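Local coordinates for tailspike protein (Siphovirus 9NA, PDB 3RIQ), which probably recognises and cleaves the lipopolysaccharide O-antigen of Salmonella as a trimeric tailspike endorhamnosidase, serving as the phage's receptor-binding protein, at residues Y398-E403 with K416-Y421. Numbering follows the deposited sequence.
Sequences YAPSSE and KILCTY
Y398 and L418 lie side by side on successive coils of a right-handed parallel beta-helix, an example of how such a solenoid stacks like positions rung upon rung, here carried around a corner. Both coils turn this corner: strand 397-399 gives way to a type I turn from A399 to S402 and then to strand 402-409, while the next coil turns at T420. Before the corner, A399 N donates to L418 O (2.9 Å), and C419 CA sends a CA-H...O contact to A399 O. At the corner T420 N donates to S402 O (2.8 Å); beyond it E403 pairs in parallel with Y421.

The side chain of T420 ties the two corners together. T420 CB sits 3.5 Å from S402 O. T420 OG1 swings anti to the carbonyl carbon (chi1 -69°), which brings it to P400 O at 2.7 Å; it donates in the carbonyl plane, on a lone pair, and also lies against S401 CA. The turn carbonyl is thus gripped by the coil stacked on it. S402 OG, by contrast, faces back to the preceding coil, bonding G378 O and S380 N.

On one flank L418 CD2 presses obliquely on the Y398 ring, nearest CE1 at 3.2 Å, and reaches P400 CG more loosely. At the other end the E403 carboxylate stands almost perpendicular to the Y421 ring, where G411 of a neighbouring subunit packs on both residues. Y421 N is buried here without a partner, 3.6 Å from S402 O.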
ATOM      1  N   TYR A 398      -0.924 -17.214 -15.925  1.00 14.81           N
ATOM      2  CA  TYR A 398      -0.205 -18.044 -16.883  1.00 14.87           C
ATOM      3  C   TYR A 398       1.278 -17.758 -16.667  1.00 14.92           C
ATOM      4  O   TYR A 398       1.818 -16.749 -17.132  1.00 14.70           O
ATOM      5  CB  TYR A 398      -0.633 -17.742 -18.325  1.00 15.60           C
ATOM      6  CG  TYR A 398      -0.023 -18.697 -19.331  1.00 16.55           C
ATOM      7  CD1 TYR A 398      -0.657 -19.893 -19.632  1.00 21.26           C
ATOM      8  CD2 TYR A 398       1.194 -18.414 -19.980  1.00 18.14           C
ATOM      9  CE1 TYR A 398      -0.108 -20.786 -20.551  1.00 22.46           C
ATOM     10  CE2 TYR A 398       1.743 -19.298 -20.889  1.00 21.22           C
ATOM     11  CZ  TYR A 398       1.091 -20.491 -21.158  1.00 23.20           C
ATOM     12  OH  TYR A 398       1.606 -21.397 -22.067  1.00 27.40           O
ATOM     13  N   ALA A 399       1.928 -18.651 -15.934  1.00 15.09           N
ATOM     14  CA  ALA A 399       3.297 -18.401 -15.457  1.00 15.84           C
ATOM     15  C   ALA A 399       4.035 -19.749 -15.343  1.00 15.95           C
ATOM     16  O   ALA A 399       4.451 -20.153 -14.261  1.00 15.29           O
ATOM     17  CB  ALA A 399       3.251 -17.639 -14.117  1.00 15.40           C
ATOM     18  N   PRO A 400       4.227 -20.425 -16.484  1.00 17.09           N
ATOM     19  CA  PRO A 400       4.613 -21.841 -16.448  1.00 17.71           C
ATOM     20  C   PRO A 400       5.881 -22.148 -15.665  1.00 18.07           C
ATOM     21  O   PRO A 400       5.985 -23.219 -15.079  1.00 18.16           O
ATOM     22  CB  PRO A 400       4.840 -22.183 -17.923  1.00 18.96           C
ATOM     23  CG  PRO A 400       4.147 -21.151 -18.680  1.00 20.27           C
ATOM     24  CD  PRO A 400       3.963 -19.951 -17.857  1.00 18.03           C
ATOM     25  N   SER A 401       6.849 -21.227 -15.682  1.00 17.14           N
ATOM     26  CA  SER A 401       8.133 -21.454 -15.036  1.00 18.23           C
ATOM     27  C   SER A 401       8.256 -20.752 -13.692  1.00 17.39           C
ATOM     28  O   SER A 401       9.319 -20.774 -13.072  1.00 19.56           O
ATOM     29  CB  SER A 401       9.257 -20.975 -15.948  1.00 19.39           C
ATOM     30  OG  SER A 401       9.275 -21.756 -17.124  1.00 23.67           O
ATOM     31  N   SER A 402       7.146 -20.179 -13.213  1.00 16.16           N
ATOM     32  CA  SER A 402       7.176 -19.388 -11.977  1.00 15.69           C
ATOM     33  C   SER A 402       6.604 -20.151 -10.805  1.00 15.61           C
ATOM     34  O   SER A 402       5.943 -21.176 -10.994  1.00 16.46           O
ATOM     35  CB  SER A 402       6.412 -18.087 -12.174  1.00 15.51           C
ATOM     36  OG  SER A 402       7.026 -17.299 -13.180  1.00 17.26           O
ATOM     37  N   GLU A 403       6.847 -19.653  -9.600  1.00 15.92           N
ATOM     38  CA  GLU A 403       6.147 -20.153  -8.424  1.00 15.65           C
ATOM     39  C   GLU A 403       5.205 -19.089  -7.880  1.00 15.26           C
ATOM     40  O   GLU A 403       5.462 -17.890  -8.008  1.00 16.05           O
ATOM     41  CB  GLU A 403       7.123 -20.630  -7.372  1.00 16.74           C
ATOM     42  CG  GLU A 403       7.981 -19.559  -6.781  1.00 17.41           C
ATOM     43  CD  GLU A 403       8.928 -20.146  -5.753  1.00 18.93           C
ATOM     44  OE1 GLU A 403       8.455 -20.836  -4.820  1.00 21.98           O
ATOM     45  OE2 GLU A 403      10.142 -19.939  -5.866  1.00 21.13           O
ATOM     46  N   LYS A 416      -8.046 -20.326 -13.821  1.00 15.51           N
ATOM     47  CA  LYS A 416      -6.959 -21.243 -14.111  1.00 15.79           C
ATOM     48  C   LYS A 416      -5.595 -20.671 -13.750  1.00 15.99           C
ATOM     49  O   LYS A 416      -5.263 -19.532 -14.108  1.00 15.19           O
ATOM     50  CB  LYS A 416      -6.976 -21.645 -15.605  1.00 16.72           C
ATOM     51  CG  LYS A 416      -8.256 -22.365 -16.047  1.00 17.52           C
ATOM     52  CD  LYS A 416      -8.169 -22.819 -17.534  1.00 22.16           C
ATOM     53  CE  LYS A 416      -9.466 -23.525 -17.971  1.00 28.56           C
ATOM     54  NZ  LYS A 416     -10.675 -22.667 -17.741  1.00 34.75           N
ATOM     55  N   ILE A 417      -4.809 -21.490 -13.063  1.00 15.56           N
ATOM     56  CA  ILE A 417      -3.433 -21.160 -12.644  1.00 16.07           C
ATOM     57  C   ILE A 417      -2.483 -22.212 -13.221  1.00 15.97           C
ATOM     58  O   ILE A 417      -2.625 -23.428 -12.944  1.00 16.64           O
ATOM     59  CB  ILE A 417      -3.299 -21.176 -11.094  1.00 15.93           C
ATOM     60  CG1 ILE A 417      -4.279 -20.182 -10.466  1.00 16.61           C
ATOM     61  CG2 ILE A 417      -1.842 -20.929 -10.694  1.00 16.22           C
ATOM     62  CD1 ILE A 417      -4.390 -20.251  -8.966  1.00 18.18           C
ATOM     63  N   LEU A 418      -1.545 -21.753 -14.060  1.00 15.35           N
ATOM     64  CA  LEU A 418      -0.539 -22.631 -14.642  1.00 15.56           C
ATOM     65  C   LEU A 418       0.830 -22.158 -14.184  1.00 15.99           C
ATOM     66  O   LEU A 418       1.227 -21.039 -14.514  1.00 16.83           O
ATOM     67  CB  LEU A 418      -0.600 -22.635 -16.192  1.00 17.28           C
ATOM     68  CG  LEU A 418       0.550 -23.360 -16.951  1.00 21.50           C
ATOM     69  CD1 LEU A 418       0.530 -24.808 -16.644  1.00 25.21           C
ATOM     70  CD2 LEU A 418       0.471 -23.141 -18.436  1.00 26.22           C
ATOM     71  N   CYS A 419       1.541 -22.991 -13.430  1.00 15.08           N
ATOM     72  CA  CYS A 419       2.857 -22.604 -12.915  1.00 16.47           C
ATOM     73  C   CYS A 419       3.630 -23.813 -12.488  1.00 16.53           C
ATOM     74  O   CYS A 419       3.148 -24.932 -12.642  1.00 17.10           O
ATOM     75  CB  CYS A 419       2.733 -21.591 -11.752  1.00 17.11           C
ATOM     76  SG  CYS A 419       1.922 -22.323 -10.341  1.00 21.47           S
ATOM     77  N   THR A 420       4.848 -23.609 -11.987  1.00 16.91           N
ATOM     78  CA  THR A 420       5.691 -24.735 -11.602  1.00 17.06           C
ATOM     79  C   THR A 420       5.388 -25.228 -10.191  1.00 16.52           C
ATOM     80  O   THR A 420       5.445 -26.437  -9.898  1.00 16.20           O
ATOM     81  CB  THR A 420       7.184 -24.357 -11.676  1.00 18.44           C
ATOM     82  OG1 THR A 420       7.548 -24.187 -13.044  1.00 24.23           O
ATOM     83  CG2 THR A 420       8.068 -25.458 -11.121  1.00 20.81           C
ATOM     84  N   TYR A 421       5.101 -24.286  -9.308  1.00 15.98           N
ATOM     85  CA  TYR A 421       4.887 -24.615  -7.900  1.00 15.70           C
ATOM     86  C   TYR A 421       3.826 -23.674  -7.318  1.00 15.98           C
ATOM     87  O   TYR A 421       3.909 -22.451  -7.521  1.00 15.94           O
ATOM     88  CB  TYR A 421       6.216 -24.486  -7.104  1.00 15.53           C
ATOM     89  CG  TYR A 421       6.014 -24.792  -5.638  1.00 14.34           C
ATOM     90  CD1 TYR A 421       5.896 -26.133  -5.190  1.00 17.15           C
ATOM     91  CD2 TYR A 421       5.883 -23.769  -4.695  1.00 16.71           C
ATOM     92  CE1 TYR A 421       5.665 -26.424  -3.831  1.00 17.04           C
ATOM     93  CE2 TYR A 421       5.640 -24.064  -3.341  1.00 15.57           C
ATOM     94  CZ  TYR A 421       5.546 -25.373  -2.920  1.00 16.77           C
ATOM     95  OH  TYR A 421       5.282 -25.635  -1.587  1.00 19.04           O
TER